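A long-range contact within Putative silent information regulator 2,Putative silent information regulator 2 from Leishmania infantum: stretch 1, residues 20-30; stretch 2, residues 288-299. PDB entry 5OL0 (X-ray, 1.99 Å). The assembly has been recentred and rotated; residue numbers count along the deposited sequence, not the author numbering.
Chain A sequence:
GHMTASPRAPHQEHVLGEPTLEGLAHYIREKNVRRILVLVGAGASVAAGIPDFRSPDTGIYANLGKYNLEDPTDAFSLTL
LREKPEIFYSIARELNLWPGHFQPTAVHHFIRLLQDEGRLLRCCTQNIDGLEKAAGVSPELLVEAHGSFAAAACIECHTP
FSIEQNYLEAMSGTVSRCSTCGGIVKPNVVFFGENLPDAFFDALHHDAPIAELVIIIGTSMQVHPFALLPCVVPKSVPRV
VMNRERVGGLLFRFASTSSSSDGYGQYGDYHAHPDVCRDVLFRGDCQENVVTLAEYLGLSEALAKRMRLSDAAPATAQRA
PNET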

# COMPACT_ATOMS: atom_id res chain seq x y z
N THR A 20 -21.30 9.34 -4.48
CA THR A 20 -21.59 8.65 -3.21
C THR A 20 -21.16 7.20 -3.38
O THR A 20 -20.89 6.75 -4.49
CB THR A 20 -23.10 8.65 -2.91
OG1 THR A 20 -23.75 7.98 -3.98
CG2 THR A 20 -23.66 10.07 -2.87
N LEU A 21 -21.14 6.44 -2.31
CA LEU A 21 -20.75 5.02 -2.46
C LEU A 21 -21.75 4.28 -3.33
O LEU A 21 -21.37 3.41 -4.15
CB LEU A 21 -20.53 4.38 -1.09
CG LEU A 21 -19.30 4.94 -0.37
CD1 LEU A 21 -19.37 4.57 1.09
CD2 LEU A 21 -18.02 4.44 -1.01
N GLU A 22 -23.03 4.62 -3.15
CA GLU A 22 -24.12 4.16 -4.01
C GLU A 22 -23.95 4.50 -5.50
O GLU A 22 -24.04 3.60 -6.38
CB GLU A 22 -25.46 4.73 -3.52
CG GLU A 22 -26.68 4.29 -4.34
CD GLU A 22 -28.03 4.63 -3.70
OE1 GLU A 22 -28.13 5.69 -3.05
OE2 GLU A 22 -28.97 3.82 -3.86
N GLY A 23 -23.66 5.77 -5.79
CA GLY A 23 -23.38 6.16 -7.17
C GLY A 23 -22.18 5.47 -7.79
O GLY A 23 -22.20 5.10 -8.98
N LEU A 24 -21.13 5.26 -7.00
CA LEU A 24 -19.96 4.59 -7.48
C LEU A 24 -20.30 3.17 -7.86
O LEU A 24 -19.84 2.68 -8.91
CB LEU A 24 -18.87 4.61 -6.37
CG LEU A 24 -17.61 3.78 -6.67
CD1 LEU A 24 -17.01 4.25 -7.93
CD2 LEU A 24 -16.61 3.87 -5.52
N ALA A 25 -21.03 2.47 -6.99
CA ALA A 25 -21.39 1.08 -7.31
C ALA A 25 -22.24 1.01 -8.59
O ALA A 25 -22.00 0.13 -9.44
CB ALA A 25 -22.16 0.44 -6.17
N HIS A 26 -23.23 1.89 -8.69
CA HIS A 26 -24.05 2.06 -9.93
C HIS A 26 -23.18 2.28 -11.14
O HIS A 26 -23.41 1.66 -12.18
CB HIS A 26 -24.95 3.31 -9.90
CG HIS A 26 -26.31 3.10 -9.30
ND1 HIS A 26 -27.33 2.45 -9.96
CD2 HIS A 26 -26.84 3.55 -8.13
CE1 HIS A 26 -28.42 2.47 -9.20
NE2 HIS A 26 -28.15 3.13 -8.09
N TYR A 27 -22.22 3.19 -11.02
CA TYR A 27 -21.35 3.52 -12.16
C TYR A 27 -20.56 2.28 -12.59
O TYR A 27 -20.50 1.95 -13.78
CB TYR A 27 -20.41 4.68 -11.81
CG TYR A 27 -19.41 5.11 -12.90
CD1 TYR A 27 -18.16 4.43 -13.08
CD2 TYR A 27 -19.65 6.25 -13.69
CE1 TYR A 27 -17.25 4.82 -14.07
CE2 TYR A 27 -18.71 6.69 -14.66
CZ TYR A 27 -17.52 5.99 -14.85
OH TYR A 27 -16.62 6.37 -15.81
N ILE A 28 -19.96 1.60 -11.63
CA ILE A 28 -19.23 0.34 -11.92
C ILE A 28 -20.14 -0.71 -12.63
O ILE A 28 -19.70 -1.36 -13.62
CB ILE A 28 -18.65 -0.27 -10.64
CG1 ILE A 28 -17.42 0.58 -10.14
CG2 ILE A 28 -18.21 -1.69 -10.87
CD1 ILE A 28 -17.04 0.25 -8.72
N ARG A 29 -21.36 -0.85 -12.15
CA ARG A 29 -22.27 -1.85 -12.72
C ARG A 29 -22.83 -1.41 -14.05
O ARG A 29 -22.65 -2.12 -15.03
CB ARG A 29 -23.37 -2.23 -11.75
CG ARG A 29 -22.82 -3.07 -10.60
CD ARG A 29 -23.83 -3.28 -9.47
NE ARG A 29 -24.64 -4.49 -9.65
CZ ARG A 29 -25.44 -5.02 -8.73
NH1 ARG A 29 -25.60 -4.44 -7.54
NH2 ARG A 29 -26.12 -6.13 -9.01
N GLU A 30 -23.43 -0.22 -14.11
CA GLU A 30 -24.04 0.30 -15.32
C GLU A 30 -23.00 0.44 -16.45
O GLU A 30 -23.26 0.05 -17.61
CB GLU A 30 -24.78 1.60 -15.04
CG GLU A 30 -26.06 1.41 -14.20
CD GLU A 30 -26.73 2.74 -13.77
OE1 GLU A 30 -27.21 2.87 -12.60
OE2 GLU A 30 -26.78 3.67 -14.62
N GLU A 288 -15.16 0.40 6.87
CA GLU A 288 -16.60 0.58 6.78
C GLU A 288 -17.03 1.00 5.38
O GLU A 288 -18.01 0.55 4.90
CB GLU A 288 -17.12 1.68 7.71
CG GLU A 288 -17.26 1.31 9.17
CD GLU A 288 -17.63 2.54 10.02
OE1 GLU A 288 -18.49 3.34 9.56
OE2 GLU A 288 -17.05 2.71 11.14
N ASN A 289 -16.32 1.90 4.75
CA ASN A 289 -16.68 2.34 3.42
C ASN A 289 -16.61 1.24 2.40
O ASN A 289 -17.48 1.16 1.54
CB ASN A 289 -15.83 3.52 2.97
CG ASN A 289 -16.17 4.80 3.75
OD1 ASN A 289 -17.30 5.01 4.08
ND2 ASN A 289 -15.17 5.61 4.03
N VAL A 290 -15.64 0.34 2.53
CA VAL A 290 -15.53 -0.77 1.58
C VAL A 290 -16.68 -1.73 1.80
O VAL A 290 -17.20 -2.27 0.84
CB VAL A 290 -14.17 -1.44 1.71
CG1 VAL A 290 -14.12 -2.80 1.17
CG2 VAL A 290 -13.12 -0.57 1.02
N VAL A 291 -17.07 -1.92 3.04
CA VAL A 291 -18.18 -2.85 3.35
C VAL A 291 -19.46 -2.29 2.69
O VAL A 291 -20.17 -3.02 1.95
CB VAL A 291 -18.33 -3.07 4.85
CG1 VAL A 291 -19.70 -3.65 5.22
CG2 VAL A 291 -17.19 -3.97 5.36
N THR A 292 -19.69 -0.99 2.88
CA THR A 292 -20.85 -0.35 2.23
C THR A 292 -20.80 -0.47 0.73
O THR A 292 -21.79 -0.79 0.12
CB THR A 292 -20.94 1.09 2.61
OG1 THR A 292 -20.95 1.15 4.01
CG2 THR A 292 -22.22 1.80 2.05
N LEU A 293 -19.65 -0.17 0.12
CA LEU A 293 -19.47 -0.34 -1.32
C LEU A 293 -19.79 -1.74 -1.80
O LEU A 293 -20.51 -1.95 -2.83
CB LEU A 293 -18.07 0.11 -1.76
CG LEU A 293 -17.70 0.00 -3.21
CD1 LEU A 293 -18.70 0.74 -4.10
CD2 LEU A 293 -16.29 0.58 -3.38
N ALA A 294 -19.34 -2.70 -1.03
CA ALA A 294 -19.60 -4.09 -1.32
C ALA A 294 -21.10 -4.41 -1.33
O ALA A 294 -21.57 -5.10 -2.26
CB ALA A 294 -18.89 -4.98 -0.33
N GLU A 295 -21.82 -3.91 -0.34
CA GLU A 295 -23.27 -4.06 -0.31
C GLU A 295 -23.88 -3.61 -1.61
O GLU A 295 -24.58 -4.36 -2.26
CB GLU A 295 -23.92 -3.22 0.76
CG GLU A 295 -23.54 -3.46 2.20
CD GLU A 295 -24.29 -2.49 3.11
OE1 GLU A 295 -25.53 -2.43 2.95
OE2 GLU A 295 -23.67 -1.79 3.95
N TYR A 296 -23.54 -2.40 -2.03
CA TYR A 296 -24.16 -1.86 -3.23
C TYR A 296 -23.74 -2.58 -4.50
O TYR A 296 -24.46 -2.56 -5.47
CB TYR A 296 -23.88 -0.37 -3.35
CG TYR A 296 -24.57 0.47 -2.31
CD1 TYR A 296 -25.98 0.45 -2.19
CD2 TYR A 296 -23.85 1.31 -1.47
CE1 TYR A 296 -26.63 1.24 -1.24
CE2 TYR A 296 -24.50 2.11 -0.53
CZ TYR A 296 -25.86 2.06 -0.41
OH TYR A 296 -26.44 2.85 0.51
N LEU A 297 -22.57 -3.22 -4.48
CA LEU A 297 -22.09 -3.99 -5.59
C LEU A 297 -22.68 -5.43 -5.65
O LEU A 297 -22.39 -6.18 -6.57
CB LEU A 297 -20.55 -4.02 -5.55
CG LEU A 297 -19.86 -2.74 -6.05
CD1 LEU A 297 -18.38 -2.94 -5.79
CD2 LEU A 297 -20.09 -2.53 -7.53
N GLY A 298 -23.46 -5.82 -4.65
CA GLY A 298 -23.98 -7.16 -4.60
C GLY A 298 -22.95 -8.16 -4.11
O GLY A 298 -23.07 -9.37 -4.37
N LEU A 299 -21.92 -7.68 -3.40
CA LEU A 299 -20.82 -8.54 -2.96
C LEU A 299 -20.75 -8.71 -1.44
O LEU A 299 -19.75 -9.21 -0.89
CB LEU A 299 -19.55 -7.98 -3.48
CG LEU A 299 -19.45 -7.80 -4.98
CD1 LEU A 299 -18.09 -7.24 -5.36
CD2 LEU A 299 -19.65 -9.14 -5.67

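The one hydrogen bond that joins these two helices comes from an arginine at the end of the first and is received by the backbone at the end of the second. Arg29 NH1 donates to Tyr296 O over 3.0 Å, with an N-H...O angle of 136°. This carbonyl lies at the edge of the guanidinium, near its plane, where the N-H groups point, whereas Leu297 O lies over one face. The acceptor lies in the last turn, and just beyond it Gly298, with a phi of 78°, departs from helical geometry in a Schellman motif, in which Gly298 N bonds back to Glu295 O (3.0 Å) and Leu299 N to Ala294 O (2.8 Å). Glycine suits this position, since positive phi by itself favours it.

The rest of the contact is mainly apolar. The helices run in roughly the same direction, their axes inclined at 46° and approaching to 8.7 Å, and together the stretches bury 566 Å². The backbones come near each other in a register that repeats after one turn: the CA atoms of Leu21 and Leu293 are 5.6 Å apart, and those of Ala25 and Leu297 are 5.4 Å apart. Ala25 is central to this close approach. Its CB points toward the second helix and lies 3.4 Å from Tyr296 CB, 3.9 Å from Leu297 CD2 and 4.0 Å from Leu293 CD1, so its single methyl group is already surrounded by three side chains.

The leucines fill the space around it. Leu293 leaves its backbone sideways, but its t, p rotamer brings the branched end back to the first helix, where CD1 lies 3.8 Å from Leu21 O and CD2 lies 3.9 Å from Leu24 CD2. Leu297 makes a similar return: its CA-to-CB bond points away, yet CD2 reaches 3.8 Å from Ala25 O and 3.9 Å from Ile28 CG2. The same methyl lies 4.1 Å from Arg29 CG, so the aliphatic part of the arginine packs on the leucine while its NH1 reaches the carbonyl. At the N-terminal end of the first helix, Leu21 points toward its partner and loses 98 Å² to it, its CD1 lying 4.1 Å from Thr292 CG2 and 3.7 Å from Asn289 OD1.

Tyr296 covers an exposed margin of the contact. Its ring offers a face to Glu22, whose CB sits 4.1 Å from the ring centroid and only 10° off the ring normal, a CH-pi contact. An aliphatic CB suits the aromatic face, and the extended t, t side chain of Glu22 carries its carboxylate beyond the ring.

Bonds within each stretch support this arrangement. Thr20 caps the first helix, its OG1 accepting from Gly23 N at 2.9 Å, just before the leucine that begins the interface. In the second helix, Thr292 OG1 donates to Glu288 O at 3.1 Å, which satisfies the hydroxyl within its own helix while CG2 meets Leu21.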